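Local coordinates for BH2851 (Bacillus halodurans, PDB 2GFG), which is of unproven function but has a CYTH domain and is a putative adenylate cyclase, probably acting on nucleotide or other phosphate-bearing substrates, at residues 35-40 against 119-124; 139-144 against 183-188; 9-14 against 179-184; 63-68 against 78-83. All blocks are in the same frame, centred on the assembly; numbering follows the deposited sequence.

Contact 1 of 4, residues 35-40 against 119-124; sequences LQRNHY and IGTLST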
# COMPACT_ATOMS: atom_id res chain seq x y z
N LEU A 35 6.24 -9.63 7.29
CA LEU A 35 6.13 -9.87 5.85
C LEU A 35 4.67 -9.87 5.41
O LEU A 35 3.81 -10.41 6.10
CB LEU A 35 6.80 -11.21 5.48
CG LEU A 35 6.78 -11.67 4.02
CD1 LEU A 35 7.29 -10.60 3.06
CD2 LEU A 35 7.62 -12.96 3.89
N GLN A 36 4.39 -9.18 4.30
CA GLN A 36 3.06 -9.18 3.69
C GLN A 36 3.15 -9.28 2.17
O GLN A 36 4.15 -8.87 1.56
CB GLN A 36 2.29 -7.92 4.10
CG GLN A 36 2.89 -6.60 3.52
CD GLN A 36 2.41 -5.37 4.25
OE1 GLN A 36 2.08 -5.41 5.43
NE2 GLN A 36 2.38 -4.25 3.55
N ARG A 37 2.10 -9.84 1.56
CA ARG A 37 2.02 -9.98 0.11
C ARG A 37 0.82 -9.23 -0.41
O ARG A 37 -0.30 -9.45 0.04
CB ARG A 37 1.89 -11.44 -0.27
CG ARG A 37 3.13 -12.23 -0.06
CD ARG A 37 3.09 -13.54 -0.84
NE ARG A 37 4.40 -14.18 -0.89
CZ ARG A 37 4.69 -15.26 -1.63
NH1 ARG A 37 3.75 -15.84 -2.40
NH2 ARG A 37 5.92 -15.76 -1.61
N ASN A 38 1.06 -8.35 -1.38
CA ASN A 38 0.01 -7.57 -1.99
C ASN A 38 -0.27 -8.13 -3.36
O ASN A 38 0.60 -8.13 -4.22
CB ASN A 38 0.44 -6.12 -2.09
CG ASN A 38 0.81 -5.53 -0.76
OD1 ASN A 38 0.01 -5.52 0.15
ND2 ASN A 38 2.05 -5.08 -0.63
N HIS A 39 -1.47 -8.71 -3.52
CA HIS A 39 -1.89 -9.25 -4.81
C HIS A 39 -2.74 -8.20 -5.49
O HIS A 39 -3.79 -7.83 -4.99
CB HIS A 39 -2.70 -10.52 -4.61
CG HIS A 39 -1.95 -11.61 -3.91
ND1 HIS A 39 -1.19 -12.54 -4.58
CD2 HIS A 39 -1.83 -11.90 -2.59
CE1 HIS A 39 -0.64 -13.37 -3.71
NE2 HIS A 39 -1.01 -13.00 -2.49
N TYR A 40 -2.29 -7.73 -6.66
CA TYR A 40 -2.95 -6.61 -7.35
C TYR A 40 -3.92 -7.06 -8.41
O TYR A 40 -3.68 -8.03 -9.11
CB TYR A 40 -1.91 -5.69 -7.96
CG TYR A 40 -0.94 -5.13 -6.95
CD1 TYR A 40 -1.40 -4.48 -5.79
CD2 TYR A 40 0.44 -5.22 -7.15
CE1 TYR A 40 -0.52 -3.97 -4.85
CE2 TYR A 40 1.34 -4.70 -6.21
CZ TYR A 40 0.85 -4.08 -5.05
OH TYR A 40 1.72 -3.58 -4.12
N ILE A 119 -3.10 -9.43 -11.57
CA ILE A 119 -1.99 -9.00 -12.47
C ILE A 119 -0.60 -9.36 -11.92
O ILE A 119 0.34 -9.55 -12.68
CB ILE A 119 -2.06 -7.46 -12.82
CG1 ILE A 119 -2.08 -6.59 -11.56
CG2 ILE A 119 -3.29 -7.17 -13.68
CD1 ILE A 119 -1.72 -5.12 -11.82
N GLY A 120 -0.49 -9.46 -10.59
CA GLY A 120 0.76 -9.89 -9.96
C GLY A 120 0.82 -9.60 -8.47
O GLY A 120 -0.09 -8.99 -7.90
N THR A 121 1.94 -9.98 -7.86
CA THR A 121 2.11 -9.90 -6.41
C THR A 121 3.43 -9.20 -6.04
O THR A 121 4.50 -9.57 -6.51
CB THR A 121 2.09 -11.31 -5.78
OG1 THR A 121 0.88 -11.97 -6.15
CG2 THR A 121 2.17 -11.23 -4.23
N LEU A 122 3.32 -8.22 -5.14
CA LEU A 122 4.46 -7.49 -4.60
C LEU A 122 4.57 -7.81 -3.12
O LEU A 122 3.59 -7.63 -2.37
CB LEU A 122 4.27 -5.99 -4.81
CG LEU A 122 5.31 -5.01 -4.24
CD1 LEU A 122 5.38 -3.76 -5.09
CD2 LEU A 122 5.01 -4.64 -2.77
N SER A 123 5.74 -8.29 -2.69
CA SER A 123 5.97 -8.63 -1.27
C SER A 123 6.66 -7.48 -0.56
O SER A 123 7.55 -6.85 -1.12
CB SER A 123 6.81 -9.89 -1.15
OG SER A 123 6.10 -11.02 -1.64
N THR A 124 6.26 -7.23 0.69
CA THR A 124 6.87 -6.17 1.51
C THR A 124 7.20 -6.66 2.92
O THR A 124 6.39 -7.31 3.57
CB THR A 124 5.95 -4.93 1.63
OG1 THR A 124 5.72 -4.38 0.32
CG2 THR A 124 6.60 -3.84 2.52
O HOH W 1 3.12 -3.26 1.02

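Contact 2 of 4, residues 139-144 against 183-188; sequences DHSSYL and IQRFFS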
# COMPACT_ATOMS: atom_id res chain seq x y z
N ASP A 139 9.61 0.23 4.64
CA ASP A 139 9.17 -0.81 3.70
C ASP A 139 10.27 -1.27 2.78
O ASP A 139 10.75 -0.50 1.95
CB ASP A 139 8.02 -0.29 2.83
CG ASP A 139 6.74 -0.09 3.60
OD1 ASP A 139 6.69 -0.44 4.79
OD2 ASP A 139 5.77 0.40 2.99
N HIS A 140 10.63 -2.55 2.89
CA HIS A 140 11.50 -3.21 1.95
C HIS A 140 10.63 -4.13 1.09
O HIS A 140 10.01 -5.07 1.61
CB HIS A 140 12.60 -4.01 2.69
CG HIS A 140 13.42 -4.90 1.81
ND1 HIS A 140 13.94 -6.10 2.25
CD2 HIS A 140 13.78 -4.78 0.51
CE1 HIS A 140 14.60 -6.67 1.26
NE2 HIS A 140 14.51 -5.90 0.19
N SER A 141 10.54 -3.82 -0.20
CA SER A 141 9.63 -4.53 -1.11
C SER A 141 10.40 -5.27 -2.19
O SER A 141 11.44 -4.82 -2.63
CB SER A 141 8.65 -3.55 -1.77
OG SER A 141 7.89 -2.87 -0.79
N SER A 142 9.84 -6.41 -2.63
CA SER A 142 10.39 -7.18 -3.75
C SER A 142 9.27 -7.51 -4.73
O SER A 142 8.17 -7.90 -4.32
CB SER A 142 11.03 -8.46 -3.25
OG SER A 142 10.05 -9.35 -2.74
N TYR A 143 9.55 -7.36 -6.02
CA TYR A 143 8.54 -7.60 -7.06
C TYR A 143 9.16 -7.76 -8.43
O TYR A 143 10.10 -7.04 -8.78
CB TYR A 143 7.50 -6.45 -7.09
CG TYR A 143 8.10 -5.05 -7.22
CD1 TYR A 143 8.61 -4.37 -6.09
CD2 TYR A 143 8.12 -4.39 -8.46
CE1 TYR A 143 9.15 -3.08 -6.21
CE2 TYR A 143 8.65 -3.09 -8.58
CZ TYR A 143 9.17 -2.44 -7.45
OH TYR A 143 9.69 -1.18 -7.57
N LEU A 144 8.66 -8.74 -9.19
CA LEU A 144 9.07 -8.95 -10.58
C LEU A 144 10.62 -9.01 -10.76
O LEU A 144 11.17 -8.42 -11.69
CB LEU A 144 8.47 -7.84 -11.47
CG LEU A 144 6.95 -7.68 -11.39
CD1 LEU A 144 6.49 -6.37 -12.05
CD2 LEU A 144 6.24 -8.89 -12.03
N ILE A 183 2.05 -0.19 -5.94
CA ILE A 183 1.28 -0.77 -7.04
C ILE A 183 1.62 -0.10 -8.39
O ILE A 183 1.63 -0.76 -9.43
CB ILE A 183 -0.26 -0.70 -6.75
CG1 ILE A 183 -1.03 -1.51 -7.78
CG2 ILE A 183 -0.77 0.77 -6.71
CD1 ILE A 183 -2.48 -1.73 -7.41
N GLN A 184 1.92 1.20 -8.35
CA GLN A 184 2.31 1.94 -9.57
C GLN A 184 3.76 1.62 -9.94
O GLN A 184 4.07 1.43 -11.12
CB GLN A 184 2.13 3.44 -9.36
CG GLN A 184 0.69 3.86 -9.00
CD GLN A 184 -0.24 3.81 -10.18
N ARG A 185 4.63 1.52 -8.92
CA ARG A 185 6.02 1.06 -9.13
C ARG A 185 6.02 -0.38 -9.65
O ARG A 185 6.92 -0.77 -10.39
CB ARG A 185 6.85 1.14 -7.84
CG ARG A 185 7.04 2.56 -7.30
CD ARG A 185 8.25 2.67 -6.38
NE ARG A 185 8.27 1.65 -5.32
CZ ARG A 185 7.68 1.75 -4.12
NH1 ARG A 185 6.90 2.79 -3.82
NH2 ARG A 185 7.82 0.78 -3.23
N PHE A 186 5.01 -1.17 -9.24
CA PHE A 186 4.85 -2.54 -9.72
C PHE A 186 4.58 -2.59 -11.23
O PHE A 186 5.36 -3.16 -11.97
CB PHE A 186 3.72 -3.29 -8.97
CG PHE A 186 3.51 -4.70 -9.45
CD1 PHE A 186 2.66 -4.97 -10.53
CD2 PHE A 186 4.23 -5.76 -8.89
CE1 PHE A 186 2.51 -6.26 -11.02
CE2 PHE A 186 4.09 -7.05 -9.37
CZ PHE A 186 3.23 -7.30 -10.44
N PHE A 187 3.44 -2.03 -11.66
CA PHE A 187 3.04 -2.16 -13.10
C PHE A 187 3.73 -1.16 -14.07
O PHE A 187 3.72 -1.38 -15.28
CB PHE A 187 1.48 -2.23 -13.31
CG PHE A 187 0.69 -1.13 -12.64
CD1 PHE A 187 0.87 0.21 -12.99
CD2 PHE A 187 -0.40 -1.46 -11.81
CE1 PHE A 187 0.06 1.22 -12.42
CE2 PHE A 187 -1.22 -0.46 -11.25
CZ PHE A 187 -0.98 0.88 -11.55
N SER A 188 4.38 -0.12 -13.54
CA SER A 188 5.30 0.70 -14.38
C SER A 188 6.54 -0.15 -14.74
O SER A 188 7.09 -0.01 -15.84
CB SER A 188 5.71 2.01 -13.67
OG SER A 188 6.53 1.76 -12.54

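Contact 3 of 4, residues 9-14 against 179-184; sequences ERKTLV and TENKIQ. With EDO (1,2-ethanediol), chain H.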
# COMPACT_ATOMS: atom_id res chain seq x y z
N GLU A 9 -0.90 10.23 3.65
CA GLU A 9 0.39 9.55 3.55
C GLU A 9 1.46 10.41 2.86
O GLU A 9 1.20 11.02 1.82
CB GLU A 9 0.21 8.24 2.78
CG GLU A 9 1.46 7.37 2.64
CD GLU A 9 1.24 6.17 1.73
OE1 GLU A 9 0.43 5.28 2.10
OE2 GLU A 9 1.86 6.13 0.64
N ARG A 10 2.67 10.44 3.45
CA ARG A 10 3.86 11.02 2.81
C ARG A 10 4.90 9.92 2.66
O ARG A 10 5.00 9.05 3.50
CB ARG A 10 4.42 12.17 3.63
CG ARG A 10 3.45 13.36 3.81
CD ARG A 10 3.14 14.06 2.48
NE ARG A 10 2.23 15.20 2.65
CZ ARG A 10 0.89 15.11 2.80
NH1 ARG A 10 0.29 13.92 2.82
NH2 ARG A 10 0.17 16.21 2.95
N LYS A 11 5.71 10.00 1.61
CA LYS A 11 6.56 8.86 1.21
C LYS A 11 7.77 9.29 0.41
O LYS A 11 7.73 10.27 -0.30
CB LYS A 11 5.72 7.89 0.35
CG LYS A 11 4.85 8.62 -0.71
CD LYS A 11 4.14 7.69 -1.65
CE LYS A 11 3.19 8.49 -2.57
NZ LYS A 11 2.67 7.69 -3.71
N THR A 12 8.85 8.52 0.53
CA THR A 12 9.99 8.63 -0.38
C THR A 12 10.79 7.33 -0.41
O THR A 12 10.92 6.65 0.61
CB THR A 12 10.97 9.81 -0.00
OG1 THR A 12 11.97 9.95 -1.03
CG2 THR A 12 11.66 9.56 1.35
N LEU A 13 11.32 7.01 -1.59
CA LEU A 13 12.24 5.89 -1.75
C LEU A 13 13.58 6.25 -1.15
O LEU A 13 13.96 7.43 -1.12
CB LEU A 13 12.43 5.54 -3.23
CG LEU A 13 11.21 5.01 -3.97
CD1 LEU A 13 11.40 5.12 -5.47
CD2 LEU A 13 10.91 3.58 -3.57
N VAL A 14 14.30 5.24 -0.67
CA VAL A 14 15.64 5.42 -0.13
C VAL A 14 16.56 4.30 -0.59
O VAL A 14 16.10 3.28 -1.11
CB VAL A 14 15.64 5.51 1.45
CG1 VAL A 14 14.97 6.79 1.92
CG2 VAL A 14 14.97 4.29 2.07
N THR A 179 8.21 9.66 -5.84
CA THR A 179 7.86 8.31 -5.43
C THR A 179 6.40 8.01 -5.68
O THR A 179 5.52 8.51 -4.97
CB THR A 179 8.19 8.09 -3.93
OG1 THR A 179 9.58 8.33 -3.71
CG2 THR A 179 7.83 6.67 -3.48
N GLU A 180 6.13 7.19 -6.69
CA GLU A 180 4.77 6.70 -6.95
C GLU A 180 4.47 5.53 -6.01
O GLU A 180 5.37 4.99 -5.36
CB GLU A 180 4.60 6.30 -8.43
CG GLU A 180 5.43 5.10 -8.88
CD GLU A 180 5.59 5.00 -10.40
OE1 GLU A 180 4.68 5.47 -11.13
OE2 GLU A 180 6.62 4.46 -10.86
N ASN A 181 3.20 5.17 -5.92
CA ASN A 181 2.75 4.07 -5.03
C ASN A 181 3.34 2.70 -5.43
O ASN A 181 3.69 2.49 -6.58
CB ASN A 181 1.22 4.00 -5.01
CG ASN A 181 0.58 5.17 -4.23
OD1 ASN A 181 1.12 5.63 -3.22
ND2 ASN A 181 -0.59 5.62 -4.69
N LYS A 182 3.47 1.79 -4.45
CA LYS A 182 4.02 0.43 -4.68
C LYS A 182 3.38 -0.23 -5.89
O LYS A 182 4.07 -0.76 -6.75
CB LYS A 182 3.79 -0.46 -3.46
CG LYS A 182 4.77 -0.23 -2.35
CD LYS A 182 4.34 -0.97 -1.10
CE LYS A 182 5.31 -0.74 0.05
NZ LYS A 182 5.42 0.68 0.42
N ILE A 183 2.05 -0.19 -5.94
CA ILE A 183 1.28 -0.77 -7.04
C ILE A 183 1.62 -0.10 -8.39
O ILE A 183 1.63 -0.76 -9.43
CB ILE A 183 -0.26 -0.70 -6.75
CG1 ILE A 183 -1.03 -1.51 -7.78
CG2 ILE A 183 -0.77 0.77 -6.71
CD1 ILE A 183 -2.48 -1.73 -7.41
N GLN A 184 1.92 1.20 -8.35
CA GLN A 184 2.31 1.94 -9.57
C GLN A 184 3.76 1.62 -9.94
O GLN A 184 4.07 1.43 -11.12
CB GLN A 184 2.13 3.44 -9.36
CG GLN A 184 0.69 3.86 -9.00
CD GLN A 184 -0.24 3.81 -10.18
C1 EDO H . 3.10 3.12 -0.79
O1 EDO H . 3.99 3.68 -1.76
C2 EDO H . 1.71 2.90 -1.40
O2 EDO H . 1.32 1.51 -1.38

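Contact 4 of 4, residues 63-68 against 78-83; sequences IFTFTL and ETNQTL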
# COMPACT_ATOMS: atom_id res chain seq x y z
N ILE A 63 -3.86 -13.83 7.54
CA ILE A 63 -5.05 -12.99 7.43
C ILE A 63 -5.08 -12.31 6.06
O ILE A 63 -4.10 -11.66 5.66
CB ILE A 63 -5.12 -11.94 8.56
CG1 ILE A 63 -5.36 -12.63 9.90
CG2 ILE A 63 -6.25 -10.88 8.28
CD1 ILE A 63 -5.13 -11.77 11.09
N PHE A 64 -6.21 -12.45 5.36
CA PHE A 64 -6.42 -11.85 4.05
C PHE A 64 -7.34 -10.66 4.15
O PHE A 64 -8.38 -10.73 4.83
CB PHE A 64 -7.01 -12.87 3.09
CG PHE A 64 -6.11 -14.03 2.83
CD1 PHE A 64 -6.06 -15.10 3.71
CD2 PHE A 64 -5.27 -14.03 1.71
CE1 PHE A 64 -5.20 -16.17 3.47
CE2 PHE A 64 -4.42 -15.10 1.46
CZ PHE A 64 -4.38 -16.16 2.34
N THR A 65 -6.97 -9.57 3.48
CA THR A 65 -7.75 -8.33 3.49
C THR A 65 -7.92 -7.79 2.06
O THR A 65 -6.94 -7.51 1.36
CB THR A 65 -7.07 -7.25 4.36
OG1 THR A 65 -6.79 -7.80 5.67
CG2 THR A 65 -7.96 -6.02 4.51
N PHE A 66 -9.18 -7.67 1.64
CA PHE A 66 -9.54 -7.10 0.34
C PHE A 66 -9.64 -5.60 0.51
O PHE A 66 -10.36 -5.12 1.37
CB PHE A 66 -10.91 -7.69 -0.10
CG PHE A 66 -11.24 -7.51 -1.58
CD1 PHE A 66 -10.24 -7.45 -2.58
CD2 PHE A 66 -12.59 -7.60 -2.00
CE1 PHE A 66 -10.57 -7.37 -3.92
CE2 PHE A 66 -12.93 -7.52 -3.36
CZ PHE A 66 -11.93 -7.40 -4.32
N THR A 67 -8.88 -4.84 -0.30
CA THR A 67 -8.79 -3.37 -0.11
C THR A 67 -8.89 -2.60 -1.41
O THR A 67 -8.16 -2.88 -2.38
CB THR A 67 -7.46 -2.98 0.61
OG1 THR A 67 -7.49 -3.48 1.94
CG2 THR A 67 -7.27 -1.46 0.66
N LEU A 68 -9.81 -1.64 -1.44
CA LEU A 68 -9.89 -0.65 -2.49
C LEU A 68 -9.36 0.69 -1.95
O LEU A 68 -9.60 1.03 -0.78
CB LEU A 68 -11.34 -0.48 -2.97
CG LEU A 68 -11.62 0.60 -4.03
CD1 LEU A 68 -10.87 0.32 -5.33
CD2 LEU A 68 -13.12 0.72 -4.29
N GLU A 78 -9.92 4.54 1.86
CA GLU A 78 -9.55 3.14 1.88
C GLU A 78 -10.71 2.31 2.41
O GLU A 78 -11.17 2.53 3.53
CB GLU A 78 -8.32 2.94 2.75
CG GLU A 78 -7.58 1.65 2.46
CD GLU A 78 -6.40 1.44 3.39
OE1 GLU A 78 -6.63 1.27 4.59
OE2 GLU A 78 -5.26 1.39 2.91
N THR A 79 -11.22 1.40 1.59
CA THR A 79 -12.30 0.49 1.98
C THR A 79 -11.72 -0.90 2.15
O THR A 79 -11.26 -1.51 1.18
CB THR A 79 -13.43 0.48 0.94
OG1 THR A 79 -13.90 1.81 0.74
CG2 THR A 79 -14.60 -0.41 1.41
N ASN A 80 -11.73 -1.39 3.40
CA ASN A 80 -11.13 -2.68 3.75
C ASN A 80 -12.21 -3.73 4.04
O ASN A 80 -13.26 -3.43 4.64
CB ASN A 80 -10.23 -2.53 4.99
CG ASN A 80 -9.07 -1.58 4.75
OD1 ASN A 80 -8.30 -1.74 3.79
ND2 ASN A 80 -8.89 -0.63 5.66
N GLN A 81 -11.95 -4.98 3.63
CA GLN A 81 -12.85 -6.10 3.91
C GLN A 81 -12.05 -7.37 4.14
O GLN A 81 -11.22 -7.73 3.31
CB GLN A 81 -13.81 -6.30 2.74
CG GLN A 81 -14.92 -7.34 2.97
CD GLN A 81 -15.76 -7.57 1.72
OE1 GLN A 81 -15.88 -6.68 0.86
NE2 GLN A 81 -16.31 -8.76 1.59
N THR A 82 -12.30 -8.04 5.27
CA THR A 82 -11.65 -9.31 5.59
C THR A 82 -12.19 -10.42 4.69
O THR A 82 -13.39 -10.50 4.46
CB THR A 82 -11.90 -9.72 7.07
OG1 THR A 82 -11.47 -8.68 7.93
CG2 THR A 82 -11.13 -11.03 7.43
N LEU A 83 -11.28 -11.26 4.20
CA LEU A 83 -11.64 -12.43 3.39
C LEU A 83 -11.13 -13.69 4.05
O LEU A 83 -10.14 -13.66 4.76
CB LEU A 83 -11.03 -12.34 2.01
CG LEU A 83 -11.33 -11.15 1.12
CD1 LEU A 83 -10.74 -11.41 -0.26
CD2 LEU A 83 -12.83 -10.89 1.02
O HOH W 2 -8.48 -13.79 6.83

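Contact 1 of 4, residues 35-40 against 119-124
The His39 imidazole carries Thr121 on one face: the methyl CG2 of Thr121 lies 3.8 Å from the centroid of the His39 ring, 23° off its normal and displaced toward the rim, a CH-pi contact. Thr121 brings CG2 there by holding it anti to its backbone N, and its hydroxyl sits near ND1; His118 meets the same imidazole obliquely and takes a weak hydrogen bond with Thr121 OG1. The phenol of Tyr40 has the carbonyl oxygen of Asn38 4.0 Å above the centre of one face, while Tyr40 CE2 reaches Leu122 CB at 3.5 Å; Phe186 meets this phenol edge-to-face. An alanine in place of His39 removes the imidazole, and would probably leave the Thr121 methyl less well packed and loosen the packing against His118. On the face that Tyr40 and Leu122 share, opposite His39, Gln36, Asn38 and Thr124 bind one water. It accepts from Asn38 ND2 at 2.7 Å and from Gln36 NE2 at 2.8 Å and also bonds Thr124 OG1, which holds the three polar ends together. Asn38 OD1 is engaged by Arg58, and Thr124 OG1 also by Ser141, so these buried groups have partners on neighbouring strands. Beneath them the backbones run antiparallel, Gln36 with Thr124 and Asn38 with Leu122 being hydrogen-bonded pairs; the Thr124 N to Gln36 O bond is nearly straight (172°) at 2.8 Å. This pairing of strands 34-42 and 117-131, with polar side chains turned inward, belongs to the closed antiparallel barrel of the CYTH, or triphosphate tunnel, fold.

Contact 2 of 4, residues 139-144 against 183-188
Tyr143 and Phe186 slide past one another in opposite directions, so that the closest approach is made by the base of the tyrosine, with its ring atom CD2 a little farther off: Tyr143 CB lies 3.8 Å from Phe186 CD2, at the edge of the phenyl ring. Leu144 crosses Phe186 at about a right angle and covers one of its faces. Its CD1 stands 3.8 Å from the centroid of the Phe186 ring, 16° off the normal, in a CH-pi contact, while Leu144 CG approaches Phe186 CE2 at 3.6 Å. The backbone of Leu144 is in the left-handed helical region, where strand 134-143 gives way to the turn leading into strand 146-155, and this turns the isobutyl group onto the helix. The contact thus joins the end of a barrel strand to the C-terminal helix 182-190, which packs on the inward side of the CYTH barrel; the axes of segments 139-143 and 183-188 differ in direction by 29°. Farther along, Tyr143 and Arg185 also cross nearly at right angles, with ring and guanidinium planes 62° apart. Tyr143 CE2 rests 3.4 Å from Arg185 O, and Tyr143 OH comes to 3.7 Å from Arg185 CB, near the plane of the guanidinium. No hydrogen bond links the two segments directly; Asp148 instead bonds Tyr143 OH and forms a salt bridge with Arg185 NE through the same carboxylate oxygen, and Glu150 pairs with Arg185 NH1. A bend at chi3 carries the guanidinium toward these acids, whose negative charge probably balances the buried guanidinium.

Contact 3 of 4, residues 9-14 against 179-184
A lysine ammonium is held here by neutral oxygens of a loop that leads into a helix. Lys11 NZ donates to Asn181 OD1 at 2.6 Å and, weakly, to the backbone Thr179 O at 3.2 Å. It approaches the asparagine from above the amide plane, 66° out of it, rather than along a lone pair. The lysine leaves the strand with CG in the crowded position between backbone N and carbonyl carbon (chi1 44°), then runs fully extended, crossing the Asn181 side chain at about a right angle. Asn181 occupies the N-cap position of helix 182-190, yet its side chain makes no capping bond and serves the lysine instead. A second link lies two residues earlier, at Thr179, whose OG1 accepts from Leu13 N at 3.0 Å. That hydroxyl is also bonded to Val177 O, and the Thr179 methyl CG2 packs 3.8 Å from Leu13 CG. A molecule of 1,2-ethanediol, probably from the crystallisation liquor, lies beside Asn181 and Glu9: its O1 accepts a weak hydrogen bond from Lys182 N, and its C1 is 3.6 Å from Glu9 OE2. Lys182 turns its own ammonium to Asp139, Glu150 and Glu152. Glu9 OE1 lies close to Glu7 OE2, and this like charge would probably raise the pKa of one of the pair. Glu7, Glu9 and Lys11, spaced along strand 4-14, match the ExExK signature of the CYTH family, which in characterised relatives lines the tunnel where metal ions and phosphate groups bind; a similar role is plausible here.

Contact 4 of 4, residues 63-68 against 78-83
Thr67 OG1 donates to Asn80 OD1 at 2.7 Å, in the plane of the amide and on a lone pair, the two side chains lying side by side and pointing the same way. The other end of that amide is used as well: Asn80 ND2 donates to Glu78 OE1 at 3.1 Å with an N-H...O angle of 158°, so both ends of the carboxamide fix its rotation. An alanine at Asn80 removes the carboxamide, and would probably leave the Thr67 hydroxyl and the Glu78 carboxylate less firmly oriented. Backbone bonds knit the strands together, Phe66 with Gln81 and Leu68 with Thr79 forming hydrogen-bonded pairs; Phe66 N to Gln81 O is short, at 2.6 Å. At the Phe64-Leu83 end a water bridges Phe64 N and Leu83 O. Beside the polar trio, Thr67 CG2 packs 3.6 Å from Glu78 CG. On the other face Leu83 crosses Phe66 obliquely, its CG 3.7 Å from Phe66 CB. The face with Phe64, Phe66, Leu68 and Leu83 is covered by helix 101-108 at Phe66 and Leu68 and by helix 85-94 at Phe64, while the hairpin is flanked in the barrel by strand 54-60 beside 63-71 and by strand 4-14 beside 76-83.

In the fold
All four contacts reach the same closed antiparallel barrel. Contacts 1, 2 and 3 form a connected group: the centres of contacts 1 and 2 are about 8 Å apart and those of contacts 2 and 3 about 10 Å, and contacts 2 and 3 share Ile183 and Gln184 on helix 182-190. Contact 4 lies across the barrel, about 20 Å from contact 3 between centres, with no touch to any of the others. Along the chain, contact 3 spans nearly the whole length and encloses contact 1, which in turn encloses contact 4; contact 2 opens after contact 1 has closed. The C-terminal helix, with the loop leading into it, is thereby held against early and late strands of the barrel.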